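Local coordinates for xylulose kinase (Escherichia coli, PDB 2ITM), which catalyses the ATP-dependent phosphorylation of D-xylulose to D-xylulose 5-phosphate and works as a homodimeric sugar kinase of the FGGY family, at residues H78-L83 with G126-K131; S41-E46 with A93-D98; L151-L156 with M168-G173; A102-L107 with Q136-E141; T174-V179 with V187-C192. All coordinates share one frame; numbering follows the deposited sequence.

Interaction 1. Residues H78-L83 with G126-K131; sequences HGATLL and GFTAPK. With XUL (D-xylulose), chain C.
His78 and Phe127 meet in a buried contact on the wall of the D-xylulose pocket, in the N-terminal domain of this FGGY kinase, which belongs to the actin-like ATPase clan. The loop leading into strand 81-83 packs there against the start of helix 128-138. On the sugar side, His78 NE2 lies 3.1 Å from XUL O1 in a nearly straight hydrogen bond (175°), with either atom a possible donor. The ring is further fixed by ND1, which bonds to Gly173 O. One face of the imidazole is covered by Phe127 CD2, set toward the rim and 3.5 Å from His78 CE1; the two rings lie side by side and oblique, their planes 35° apart. His78 O accepts from Lys131 NZ at 2.5 Å and from Thr128 OG1 at 3.3 Å, the two donors coming from opposite faces of the carbonyl plane. Beyond CG the Lys131 chain is extended, and Lys131 NZ also donates to Gly126 O at 2.8 Å and to Ile94 O, so one cation ties together several backbone carbonyls. Ala80 CB rests against Thr128 CG2 at 3.8 Å and Lys131 CD at 3.9 Å.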
# COMPACT_ATOMS: atom_id res chain seq x y z
N HIS A 78 33.87 -10.03 4.51
CA HIS A 78 33.27 -11.33 4.27
C HIS A 78 33.40 -11.94 2.87
O HIS A 78 32.89 -13.02 2.63
CB HIS A 78 31.76 -11.28 4.44
CG HIS A 78 31.32 -10.71 5.74
ND1 HIS A 78 31.71 -11.22 6.96
CD2 HIS A 78 30.49 -9.68 6.02
CE1 HIS A 78 31.16 -10.52 7.92
NE2 HIS A 78 30.42 -9.57 7.38
N GLY A 79 34.04 -11.23 1.96
CA GLY A 79 34.23 -11.69 0.60
C GLY A 79 35.22 -12.84 0.58
O GLY A 79 36.27 -12.78 1.18
N ALA A 80 34.86 -13.91 -0.12
CA ALA A 80 35.72 -15.07 -0.24
C ALA A 80 36.60 -15.06 -1.50
O ALA A 80 36.12 -15.28 -2.60
CB ALA A 80 34.93 -16.33 -0.15
N THR A 81 37.88 -14.80 -1.31
CA THR A 81 38.86 -14.90 -2.37
C THR A 81 39.67 -16.19 -2.29
O THR A 81 40.43 -16.39 -1.35
CB THR A 81 39.80 -13.68 -2.37
OG1 THR A 81 39.04 -12.47 -2.29
CG2 THR A 81 40.54 -13.57 -3.68
N LEU A 82 39.51 -17.04 -3.28
CA LEU A 82 40.15 -18.35 -3.30
C LEU A 82 41.39 -18.39 -4.20
O LEU A 82 41.30 -18.22 -5.41
CB LEU A 82 39.18 -19.43 -3.77
CG LEU A 82 37.88 -19.73 -3.04
CD1 LEU A 82 37.73 -21.20 -2.88
CD2 LEU A 82 37.75 -19.03 -1.72
N LEU A 83 42.53 -18.67 -3.59
CA LEU A 83 43.78 -18.73 -4.31
C LEU A 83 44.34 -20.15 -4.30
O LEU A 83 44.26 -20.84 -3.30
CB LEU A 83 44.78 -17.78 -3.68
CG LEU A 83 44.37 -16.32 -3.58
CD1 LEU A 83 45.48 -15.51 -3.00
CD2 LEU A 83 43.95 -15.76 -4.90
N GLY A 126 26.17 -14.51 3.83
CA GLY A 126 27.13 -13.49 3.49
C GLY A 126 28.50 -13.72 4.10
O GLY A 126 29.48 -13.18 3.63
N PHE A 127 28.55 -14.52 5.15
CA PHE A 127 29.79 -14.83 5.83
C PHE A 127 30.64 -15.83 5.07
O PHE A 127 30.14 -16.59 4.26
CB PHE A 127 29.53 -15.32 7.25
CG PHE A 127 28.84 -14.32 8.13
CD1 PHE A 127 28.32 -14.70 9.35
CD2 PHE A 127 28.71 -13.01 7.75
CE1 PHE A 127 27.69 -13.80 10.16
CE2 PHE A 127 28.08 -12.11 8.54
CZ PHE A 127 27.57 -12.50 9.75
N THR A 128 31.93 -15.82 5.33
CA THR A 128 32.90 -16.48 4.47
C THR A 128 32.79 -18.01 4.55
O THR A 128 32.81 -18.69 3.54
CB THR A 128 34.31 -16.01 4.84
OG1 THR A 128 34.31 -14.61 5.09
CG2 THR A 128 35.23 -16.14 3.65
N ALA A 129 32.68 -18.53 5.76
CA ALA A 129 32.75 -19.96 6.01
C ALA A 129 31.76 -20.82 5.21
O ALA A 129 32.17 -21.74 4.57
CB ALA A 129 32.65 -20.24 7.46
N PRO A 130 30.48 -20.50 5.24
CA PRO A 130 29.51 -21.23 4.47
C PRO A 130 29.76 -21.16 2.97
O PRO A 130 29.43 -22.10 2.26
CB PRO A 130 28.17 -20.59 4.81
CG PRO A 130 28.51 -19.29 5.33
CD PRO A 130 29.84 -19.39 5.97
N LYS A 131 30.32 -20.08 2.49
CA LYS A 131 30.69 -19.91 1.10
C LYS A 131 31.62 -21.02 0.67
O LYS A 131 31.52 -21.54 -0.43
CB LYS A 131 31.33 -18.57 0.84
CG LYS A 131 30.36 -17.41 0.79
CD LYS A 131 31.08 -16.09 0.69
CE LYS A 131 30.19 -14.96 1.14
NZ LYS A 131 30.92 -13.68 1.23
C1 XUL C . 28.14 -7.15 7.56
C2 XUL C . 28.20 -5.69 7.14
C3 XUL C . 29.41 -5.20 6.43
C4 XUL C . 28.95 -4.86 5.04
C5 XUL C . 30.09 -4.74 4.06
O1 XUL C . 28.78 -7.35 8.79
O2 XUL C . 26.99 -5.01 6.89
O3 XUL C . 30.27 -6.30 6.33
O4 XUL C . 28.11 -5.92 4.67
O5 XUL C . 31.28 -5.03 4.71

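Interaction 2. Residues S41-E46 with A93-D98; sequences SEQDPE and AILWND. With XUL (D-xylulose), chain C.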
# COMPACT_ATOMS: atom_id res chain seq x y z
N SER A 41 26.48 -12.82 -6.22
CA SER A 41 27.10 -11.51 -6.22
C SER A 41 28.60 -11.70 -6.19
O SER A 41 29.15 -12.16 -5.21
CB SER A 41 26.63 -10.70 -5.02
OG SER A 41 26.93 -9.33 -5.16
N GLU A 42 29.25 -11.35 -7.30
CA GLU A 42 30.64 -11.68 -7.48
C GLU A 42 31.42 -10.50 -8.06
O GLU A 42 30.88 -9.66 -8.75
CB GLU A 42 30.79 -12.89 -8.41
CG GLU A 42 30.32 -14.20 -7.81
CD GLU A 42 30.47 -15.35 -8.77
OE1 GLU A 42 30.58 -15.07 -9.99
OE2 GLU A 42 30.47 -16.47 -8.32
N GLN A 43 32.71 -10.48 -7.77
CA GLN A 43 33.64 -9.59 -8.45
C GLN A 43 34.94 -10.29 -8.78
O GLN A 43 35.34 -11.24 -8.12
CB GLN A 43 33.90 -8.34 -7.61
CG GLN A 43 32.78 -7.33 -7.64
CD GLN A 43 32.93 -6.25 -6.60
OE1 GLN A 43 32.38 -5.18 -6.75
NE2 GLN A 43 33.65 -6.53 -5.54
N ASP A 44 35.59 -9.81 -9.83
CA ASP A 44 36.91 -10.31 -10.22
C ASP A 44 38.00 -9.55 -9.47
O ASP A 44 38.14 -8.35 -9.61
CB ASP A 44 37.06 -10.20 -11.74
CG ASP A 44 38.50 -10.29 -12.20
OD1 ASP A 44 38.76 -9.89 -13.35
OD2 ASP A 44 39.42 -10.76 -11.52
N PRO A 45 38.77 -10.28 -8.68
CA PRO A 45 39.70 -9.63 -7.76
C PRO A 45 40.70 -8.80 -8.53
O PRO A 45 41.24 -7.84 -8.01
CB PRO A 45 40.38 -10.82 -7.06
CG PRO A 45 39.43 -11.91 -7.15
CD PRO A 45 38.70 -11.73 -8.46
N GLU A 46 40.92 -9.13 -9.79
CA GLU A 46 41.74 -8.30 -10.65
C GLU A 46 41.17 -6.90 -10.86
O GLU A 46 41.91 -5.94 -10.93
CB GLU A 46 42.03 -8.99 -11.98
CG GLU A 46 42.97 -8.23 -12.88
CD GLU A 46 44.38 -8.16 -12.35
OE1 GLU A 46 44.83 -9.12 -11.72
OE2 GLU A 46 45.03 -7.13 -12.57
N ALA A 93 35.41 -13.73 -6.74
CA ALA A 93 35.11 -13.50 -5.34
C ALA A 93 33.61 -13.54 -5.06
O ALA A 93 32.83 -12.90 -5.72
CB ALA A 93 35.72 -12.21 -4.86
N ILE A 94 33.23 -14.33 -4.07
CA ILE A 94 31.86 -14.40 -3.61
C ILE A 94 31.60 -13.41 -2.49
O ILE A 94 32.09 -13.60 -1.38
CB ILE A 94 31.55 -15.82 -3.13
CG1 ILE A 94 31.84 -16.84 -4.21
CG2 ILE A 94 30.14 -15.92 -2.62
CD1 ILE A 94 31.76 -18.21 -3.73
N LEU A 95 30.82 -12.38 -2.77
CA LEU A 95 30.74 -11.22 -1.90
C LEU A 95 29.82 -11.35 -0.68
O LEU A 95 29.08 -12.31 -0.54
CB LEU A 95 30.39 -9.97 -2.69
CG LEU A 95 31.14 -9.72 -3.98
CD1 LEU A 95 30.73 -8.38 -4.52
CD2 LEU A 95 32.63 -9.81 -3.74
N TRP A 96 29.86 -10.35 0.18
CA TRP A 96 29.05 -10.29 1.38
C TRP A 96 27.57 -10.33 1.07
O TRP A 96 26.80 -10.89 1.83
CB TRP A 96 29.37 -9.02 2.18
CG TRP A 96 29.03 -7.80 1.43
CD1 TRP A 96 29.78 -7.20 0.51
CD2 TRP A 96 27.81 -7.07 1.51
NE1 TRP A 96 29.13 -6.11 -0.00
CE2 TRP A 96 27.91 -6.01 0.60
CE3 TRP A 96 26.64 -7.20 2.26
CZ2 TRP A 96 26.89 -5.09 0.42
CZ3 TRP A 96 25.65 -6.29 2.08
CH2 TRP A 96 25.77 -5.25 1.18
N ASN A 97 27.17 -9.74 -0.04
CA ASN A 97 25.77 -9.71 -0.44
C ASN A 97 25.33 -10.83 -1.37
O ASN A 97 24.26 -10.80 -1.95
CB ASN A 97 25.41 -8.34 -1.01
CG ASN A 97 26.28 -7.94 -2.18
OD1 ASN A 97 26.00 -6.98 -2.86
ND2 ASN A 97 27.34 -8.67 -2.41
N ASP A 98 26.19 -11.84 -1.50
CA ASP A 98 25.84 -13.11 -2.12
C ASP A 98 24.99 -13.95 -1.17
O ASP A 98 25.28 -14.07 0.00
CB ASP A 98 27.12 -13.85 -2.49
CG ASP A 98 26.90 -14.97 -3.48
OD1 ASP A 98 26.56 -16.09 -3.07
OD2 ASP A 98 27.07 -14.83 -4.70
C1 XUL C . 28.14 -7.15 7.56
C2 XUL C . 28.20 -5.69 7.14
C3 XUL C . 29.41 -5.20 6.43
C4 XUL C . 28.95 -4.86 5.04
C5 XUL C . 30.09 -4.74 4.06
O1 XUL C . 28.78 -7.35 8.79
O2 XUL C . 26.99 -5.01 6.89
O3 XUL C . 30.27 -6.30 6.33
O4 XUL C . 28.11 -5.92 4.67
O5 XUL C . 31.28 -5.03 4.71
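Ser41 N donates to Asp98 OD2 at 2.6 Å, meeting the carboxylate on its anti side, tilted out of the carboxylate plane, with an N-H...O angle of 164°. Leu95 N reaches Ser41 O at 3.0 Å in a nearly straight bond (172°), so both backbone polar atoms of Ser41 are engaged. Asp98 closes a type I turn that begins at Leu95, and its other carboxylate oxygen forms a salt bridge with Arg100, which also pairs with Glu42. Further along, Gln43 and Ala93 exchange two bonds, Gln43 N to Ala93 O at 3.2 Å and Ala93 N to Gln43 O at 2.8 Å. This reciprocal pair is the hydrogen-bonded pair of a small two-stranded antiparallel sheet, with Glu42 and Ile94 as its non-hydrogen-bonded pair; the sheet joins the approach to helix 45-62 to the turn that carries Trp96 into the sugar pocket. One face of that indole lies under XUL O4, 3.1 Å from Trp96 CE3, while Asn97 CB sits over the opposite face. Asn97 ND2 comes 2.9 Å from Ser41 OG. The Leu95 side chain crosses that of Gln43 at about a right angle, and Pro45 CG approaches Ala93 CB at 4.4 Å.

Interaction 3. Residues L151-L156 with M168-G173; sequences LPKDYL and MSDAAG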
# COMPACT_ATOMS: atom_id res chain seq x y z
N LEU A 151 40.13 -12.43 2.44
CA LEU A 151 39.16 -11.37 2.33
C LEU A 151 39.61 -10.34 1.29
O LEU A 151 40.74 -10.33 0.88
CB LEU A 151 38.93 -10.73 3.70
CG LEU A 151 38.32 -11.64 4.76
CD1 LEU A 151 38.59 -11.13 6.15
CD2 LEU A 151 36.83 -11.77 4.54
N PRO A 152 38.69 -9.50 0.86
CA PRO A 152 38.93 -8.69 -0.34
C PRO A 152 40.07 -7.69 -0.16
O PRO A 152 40.93 -7.60 -1.01
CB PRO A 152 37.57 -8.02 -0.55
CG PRO A 152 36.60 -8.98 0.01
CD PRO A 152 37.25 -9.55 1.21
N LYS A 153 40.07 -6.95 0.94
CA LYS A 153 41.12 -5.98 1.19
C LYS A 153 42.48 -6.65 1.38
O LYS A 153 43.52 -6.09 1.09
CB LYS A 153 40.78 -5.11 2.38
CG LYS A 153 41.34 -5.62 3.68
CD LYS A 153 40.98 -4.74 4.82
CE LYS A 153 41.73 -5.14 6.07
NZ LYS A 153 41.55 -6.54 6.47
N ASP A 154 42.44 -7.87 1.89
CA ASP A 154 43.62 -8.66 2.14
C ASP A 154 44.22 -9.22 0.86
O ASP A 154 45.43 -9.38 0.76
CB ASP A 154 43.34 -9.76 3.16
CG ASP A 154 42.88 -9.21 4.49
OD1 ASP A 154 43.29 -8.10 4.86
OD2 ASP A 154 42.09 -9.80 5.22
N TYR A 155 43.39 -9.48 -0.14
CA TYR A 155 43.92 -9.81 -1.45
C TYR A 155 44.67 -8.62 -2.01
O TYR A 155 45.75 -8.76 -2.55
CB TYR A 155 42.82 -10.23 -2.43
CG TYR A 155 43.33 -10.33 -3.86
CD1 TYR A 155 44.02 -11.43 -4.29
CD2 TYR A 155 43.13 -9.30 -4.75
CE1 TYR A 155 44.48 -11.52 -5.58
CE2 TYR A 155 43.58 -9.37 -6.03
CZ TYR A 155 44.27 -10.47 -6.45
OH TYR A 155 44.74 -10.54 -7.73
N LEU A 156 44.08 -7.45 -1.82
CA LEU A 156 44.73 -6.19 -2.10
C LEU A 156 46.10 -6.04 -1.45
O LEU A 156 47.06 -5.67 -2.10
CB LEU A 156 43.81 -5.04 -1.73
CG LEU A 156 43.91 -3.79 -2.56
CD1 LEU A 156 44.04 -4.11 -4.03
CD2 LEU A 156 42.70 -2.93 -2.32
N MET A 168 41.96 -8.51 12.91
CA MET A 168 40.96 -9.17 13.74
C MET A 168 39.49 -8.82 13.40
O MET A 168 38.60 -9.62 13.55
CB MET A 168 41.24 -8.91 15.22
CG MET A 168 42.60 -9.40 15.68
SD MET A 168 42.82 -11.17 15.59
CE MET A 168 44.45 -11.31 16.24
N SER A 169 39.25 -7.60 12.95
CA SER A 169 37.92 -7.16 12.61
C SER A 169 37.38 -7.78 11.33
O SER A 169 36.24 -8.15 11.28
CB SER A 169 37.82 -5.62 12.58
OG SER A 169 38.33 -5.08 11.39
N ASP A 170 38.22 -7.87 10.32
CA ASP A 170 37.84 -8.53 9.09
C ASP A 170 37.78 -10.05 9.28
O ASP A 170 36.85 -10.70 8.85
CB ASP A 170 38.83 -8.16 7.97
CG ASP A 170 38.13 -7.66 6.69
OD1 ASP A 170 38.86 -7.41 5.71
OD2 ASP A 170 36.91 -7.51 6.57
N ALA A 171 38.80 -10.59 9.95
CA ALA A 171 38.89 -12.01 10.24
C ALA A 171 37.70 -12.53 11.04
O ALA A 171 37.25 -13.63 10.82
CB ALA A 171 40.19 -12.33 10.95
N ALA A 172 37.20 -11.73 11.97
CA ALA A 172 36.03 -12.11 12.73
C ALA A 172 34.85 -12.42 11.81
O ALA A 172 34.05 -13.29 12.09
CB ALA A 172 35.67 -11.04 13.70
N GLY A 173 34.77 -11.70 10.70
CA GLY A 173 33.69 -11.87 9.76
C GLY A 173 33.70 -13.13 8.92
O GLY A 173 32.78 -13.34 8.17
O HOH W 1 37.94 -6.96 3.37
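Lys153 and Asp170 reach toward each other tip to tip in a salt-bridge network between helix 152-161 and the short helix 168-172 of the N-terminal FGGY domain. The first bond of the Lys153 side chain is directed at helix 168-172; beyond it CG, CD and CE pass alongside Asp170 OD1, with Lys153 CD the nearest carbon at 3.5 Å. The chain then bends at its last torsion (chi4 -56°), which turns Lys153 NZ back onto Asp170 OD1 at 2.9 Å, on the anti side of the carboxylate. Lys153 NZ also holds Asp154 OD1 at 2.8 Å on its syn side and has a third acidic partner in Asp167. The ammonium would probably offset the repulsion between Asp154 OD2, itself hydrogen-bonded to Ser166 OG, and Asp170 OD1, 4.0 Å apart, whose carboxylate planes are turned 78° against each other. A methionine in place of Lys153 would probably leave these carboxylates without their shared positive mate and the two helices less firmly joined. Asp170 also lies against Met77 of the substrate site. A water adds a second link, accepting from Lys153 N and donating to Asp170 OD1 at 2.6 Å. Leu151 CD1 packs on Asp170 CB at 3.5 Å and on Asp170 O at 3.2 Å.

Interaction 4. Residues A102-L107 with Q136-E141; sequences AQECTL and QRHEPE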
# COMPACT_ATOMS: atom_id res chain seq x y z
N ALA A 102 22.65 -20.43 1.79
CA ALA A 102 21.79 -20.61 2.95
C ALA A 102 21.80 -22.01 3.52
O ALA A 102 21.89 -22.18 4.73
CB ALA A 102 20.40 -20.19 2.62
N GLN A 103 21.73 -23.01 2.66
CA GLN A 103 21.71 -24.40 3.09
C GLN A 103 22.94 -24.74 3.91
O GLN A 103 22.87 -25.37 4.94
CB GLN A 103 21.63 -25.31 1.88
CG GLN A 103 21.10 -26.69 2.18
CD GLN A 103 22.17 -27.73 2.22
OE1 GLN A 103 23.29 -27.49 1.82
NE2 GLN A 103 21.83 -28.91 2.69
N GLU A 104 24.08 -24.28 3.40
CA GLU A 104 25.36 -24.50 4.03
C GLU A 104 25.44 -23.82 5.38
O GLU A 104 26.12 -24.29 6.27
CB GLU A 104 26.47 -23.99 3.13
CG GLU A 104 26.83 -24.93 2.00
CD GLU A 104 25.84 -24.91 0.86
OE1 GLU A 104 25.09 -23.94 0.74
OE2 GLU A 104 25.82 -25.87 0.09
N CYS A 105 24.73 -22.72 5.53
CA CYS A 105 24.71 -22.02 6.79
C CYS A 105 24.11 -22.93 7.86
O CYS A 105 24.60 -23.02 8.93
CB CYS A 105 23.90 -20.77 6.68
SG CYS A 105 24.71 -19.33 6.10
N THR A 106 23.03 -23.61 7.51
CA THR A 106 22.34 -24.51 8.42
C THR A 106 23.18 -25.71 8.71
O THR A 106 23.31 -26.13 9.81
CB THR A 106 21.01 -24.96 7.83
OG1 THR A 106 20.23 -23.85 7.45
CG2 THR A 106 20.20 -25.59 8.85
N LEU A 107 23.77 -26.25 7.67
CA LEU A 107 24.62 -27.41 7.82
C LEU A 107 25.76 -27.15 8.80
O LEU A 107 26.05 -27.93 9.63
CB LEU A 107 25.19 -27.80 6.50
CG LEU A 107 25.09 -29.25 6.11
CD1 LEU A 107 26.02 -29.50 4.99
CD2 LEU A 107 25.34 -30.13 7.28
N GLN A 136 33.01 -26.38 -1.89
CA GLN A 136 33.31 -27.79 -1.70
C GLN A 136 32.23 -28.69 -2.29
O GLN A 136 32.53 -29.69 -2.91
CB GLN A 136 33.53 -28.13 -0.24
CG GLN A 136 34.02 -29.55 -0.07
CD GLN A 136 34.17 -29.96 1.37
OE1 GLN A 136 34.95 -30.85 1.68
NE2 GLN A 136 33.41 -29.32 2.26
N ARG A 137 30.98 -28.29 -2.11
CA ARG A 137 29.84 -29.13 -2.42
C ARG A 137 29.46 -29.01 -3.88
O ARG A 137 28.98 -29.95 -4.49
CB ARG A 137 28.65 -28.76 -1.55
CG ARG A 137 28.75 -29.30 -0.14
CD ARG A 137 27.89 -28.58 0.87
NE ARG A 137 26.47 -28.83 0.66
CZ ARG A 137 25.85 -29.95 0.99
NH1 ARG A 137 26.52 -30.94 1.57
NH2 ARG A 137 24.56 -30.07 0.75
N HIS A 138 29.68 -27.84 -4.44
CA HIS A 138 29.23 -27.57 -5.79
C HIS A 138 30.36 -27.44 -6.81
O HIS A 138 30.13 -27.56 -8.00
CB HIS A 138 28.35 -26.32 -5.80
CG HIS A 138 27.05 -26.50 -5.09
ND1 HIS A 138 25.87 -26.74 -5.75
CD2 HIS A 138 26.75 -26.47 -3.78
CE1 HIS A 138 24.90 -26.86 -4.87
NE2 HIS A 138 25.40 -26.70 -3.66
N GLU A 139 31.57 -27.20 -6.33
CA GLU A 139 32.72 -27.05 -7.20
C GLU A 139 33.96 -27.77 -6.64
O GLU A 139 34.97 -27.16 -6.38
CB GLU A 139 33.03 -25.57 -7.43
CG GLU A 139 31.96 -24.82 -8.19
CD GLU A 139 32.15 -23.32 -8.19
OE1 GLU A 139 31.27 -22.60 -8.66
OE2 GLU A 139 33.20 -22.86 -7.72
N PRO A 140 33.85 -29.08 -6.47
CA PRO A 140 34.88 -29.84 -5.75
C PRO A 140 36.24 -29.72 -6.42
O PRO A 140 37.27 -29.79 -5.77
CB PRO A 140 34.36 -31.27 -5.83
CG PRO A 140 33.46 -31.28 -6.98
CD PRO A 140 32.81 -29.96 -7.01
N GLU A 141 36.22 -29.53 -7.73
CA GLU A 141 37.43 -29.38 -8.50
C GLU A 141 38.19 -28.12 -8.12
O GLU A 141 39.40 -28.13 -8.03
CB GLU A 141 37.08 -29.34 -9.98
CG GLU A 141 35.80 -30.08 -10.33
CD GLU A 141 34.54 -29.27 -10.03
OE1 GLU A 141 33.45 -29.87 -10.02
OE2 GLU A 141 34.64 -28.06 -9.81
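Glu104 and Arg137 are the residues of closest backbone approach, yet their CA atoms are 9.1 Å apart, so helix 102-111 and the end of helix 128-138 meet here through long side chains. The Arg137 chain bends at chi3 (69°), which sets NE to face Glu104; the two side chains extend tip to tip, and Arg137 NE donates to Glu104 OE2 at 3.1 Å in a salt bridge. The acceptor lies close to the guanidinium plane, but NE meets the carboxylate on its anti side, somewhat out of its plane, and the two planes are 61° apart. An N-H...O angle of 141° shows the bond to be bent. Glu104 itself folds at chi2, placing CD in reach of the arginine. Over one face of the guanidinium sits Leu107 CD1, 3.7 Å from Arg137 NH1 and offset toward the rim. Gln103 crosses Arg137 at about a right angle, Gln103 OE1 standing 3.1 Å from Arg137 NH2. At the ring edge, Glu104 OE2 lies 3.9 Å from His138 NE2. This surface contact lies away from the substrate site. Farther in, Glu104 packs on Leu133 and Trp134 of helix 128-138, Trp134 stacks with His138, and Cys105 rests on Pro130 near the start of that helix.

Interaction 5. Residues T174-V179 with V187-C192; sequences TMWLDV and VMLQAC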
# COMPACT_ATOMS: atom_id res chain seq x y z
N THR A 174 34.73 -13.94 9.04
CA THR A 174 34.84 -15.18 8.27
C THR A 174 33.96 -16.29 8.83
O THR A 174 33.50 -17.14 8.10
CB THR A 174 36.30 -15.67 8.18
OG1 THR A 174 36.80 -16.00 9.47
CG2 THR A 174 37.21 -14.60 7.67
N MET A 175 33.77 -16.24 10.15
CA MET A 175 33.29 -17.35 10.95
C MET A 175 34.28 -18.47 11.17
O MET A 175 33.90 -19.56 11.56
CB MET A 175 31.96 -17.91 10.43
CG MET A 175 30.87 -16.90 10.18
SD MET A 175 30.50 -15.83 11.57
CE MET A 175 29.83 -17.02 12.66
N TRP A 176 35.55 -18.21 10.92
CA TRP A 176 36.58 -19.16 11.28
C TRP A 176 37.34 -18.68 12.50
O TRP A 176 38.13 -19.41 13.08
CB TRP A 176 37.57 -19.40 10.13
CG TRP A 176 37.00 -20.03 8.89
CD1 TRP A 176 36.23 -21.14 8.82
CD2 TRP A 176 37.15 -19.57 7.55
NE1 TRP A 176 35.90 -21.41 7.52
CE2 TRP A 176 36.46 -20.45 6.71
CE3 TRP A 176 37.81 -18.48 6.96
CZ2 TRP A 176 36.41 -20.30 5.33
CZ3 TRP A 176 37.75 -18.34 5.60
CH2 TRP A 176 37.06 -19.24 4.80
N LEU A 177 37.10 -17.43 12.88
CA LEU A 177 37.77 -16.83 14.03
C LEU A 177 37.10 -17.08 15.37
O LEU A 177 35.90 -16.94 15.52
CB LEU A 177 38.01 -15.34 13.83
CG LEU A 177 39.00 -14.73 14.84
CD1 LEU A 177 40.43 -14.97 14.41
CD2 LEU A 177 38.73 -13.27 15.05
N ASP A 178 37.90 -17.45 16.35
CA ASP A 178 37.48 -17.40 17.73
C ASP A 178 37.57 -15.98 18.27
O ASP A 178 38.64 -15.51 18.59
CB ASP A 178 38.33 -18.35 18.58
CG ASP A 178 37.78 -18.50 19.97
OD1 ASP A 178 37.54 -17.48 20.64
OD2 ASP A 178 37.56 -19.60 20.49
N VAL A 179 36.43 -15.32 18.37
CA VAL A 179 36.40 -13.89 18.55
C VAL A 179 36.87 -13.47 19.94
O VAL A 179 37.51 -12.44 20.09
CB VAL A 179 35.02 -13.31 18.26
CG1 VAL A 179 34.96 -11.86 18.63
CG2 VAL A 179 34.66 -13.50 16.81
N VAL A 187 38.26 -25.82 15.37
CA VAL A 187 36.95 -26.44 15.23
C VAL A 187 36.20 -25.93 14.01
O VAL A 187 35.69 -26.69 13.23
CB VAL A 187 36.07 -26.16 16.48
CG1 VAL A 187 34.72 -26.75 16.31
CG2 VAL A 187 36.76 -26.71 17.70
N MET A 188 36.16 -24.62 13.85
CA MET A 188 35.41 -24.02 12.77
C MET A 188 36.04 -24.35 11.41
O MET A 188 35.34 -24.55 10.43
CB MET A 188 35.26 -22.52 12.99
CG MET A 188 34.31 -22.14 14.11
SD MET A 188 32.67 -22.86 13.99
CE MET A 188 32.13 -22.13 12.47
N LEU A 189 37.38 -24.42 11.38
CA LEU A 189 38.14 -24.65 10.15
C LEU A 189 38.04 -26.08 9.71
O LEU A 189 37.75 -26.36 8.56
CB LEU A 189 39.60 -24.28 10.34
CG LEU A 189 39.97 -22.80 10.39
CD1 LEU A 189 41.19 -22.52 11.23
CD2 LEU A 189 40.14 -22.24 9.00
N GLN A 190 38.28 -26.99 10.63
CA GLN A 190 38.09 -28.41 10.37
C GLN A 190 36.73 -28.69 9.75
O GLN A 190 36.62 -29.41 8.77
CB GLN A 190 38.27 -29.21 11.65
CG GLN A 190 39.54 -30.03 11.68
CD GLN A 190 40.41 -29.76 12.88
OE1 GLN A 190 39.91 -29.53 13.98
NE2 GLN A 190 41.72 -29.81 12.69
N ALA A 191 35.70 -28.10 10.33
CA ALA A 191 34.31 -28.33 9.93
C ALA A 191 34.09 -27.93 8.49
O ALA A 191 33.13 -28.35 7.87
CB ALA A 191 33.37 -27.59 10.83
N CYS A 192 34.97 -27.10 7.97
CA CYS A 192 34.92 -26.70 6.58
C CYS A 192 36.00 -27.40 5.78
O CYS A 192 36.19 -27.12 4.61
CB CYS A 192 35.07 -25.18 6.47
SG CYS A 192 33.86 -24.20 7.38
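The Trp176 indole takes Leu189 over one face and Cys192 at its edge. Leu189 CD2 lies 3.8 Å from Trp176 CG and makes a CH-pi contact with the five-membered ring, 23° off its normal; the two side chains cross at about a right angle. Cys192 SG lies in the ring plane, an edge-on sulfur-aromatic contact, and accepts from Trp176 NE1 at 3.5 Å, with an N-H...S angle of 158°. Met188 O also approaches the edge, 3.9 Å from Trp176 CD1. Bent at chi2 and chi3, the chain brings Met188 CE to 3.3 Å from Met175 O. An ST turn, in which Trp176 N donates to Thr174 OG1, shapes the chain ahead of strand 177-178, while Ala129 and Leu132 of helix 128-138 pack on the indole. A serine at Trp176 would probably open a gap beside Leu189 and leave Cys192 SG without the indole N-H. The result is a buried seam: a thiol, a weak acceptor, receives the indole N-H, and the ring face packs against Leu189.

In the fold
From the N terminus, residues 41-46 pair with 93-98, so interaction 2 closes a loop that contains helix 45-62 and strand 70-75. Residues 78-83 lie within that loop but pair with 126-131 beyond it; interactions 1 and 2 therefore cross, and both touch D-xylulose. Interaction 1 also crosses interaction 4, whose first segment, 102-107, lies inside its loop and whose second, 136-141, takes in the far end of helix 128-138. Interactions 3 and 5 follow in series as short local closures. They still join the earlier parts: the bond from His78 to Gly173 ties the pocket wall to the end of helix 168-172, and that from Ala129 to Thr174 ties helix 128-138 to residues 174-179.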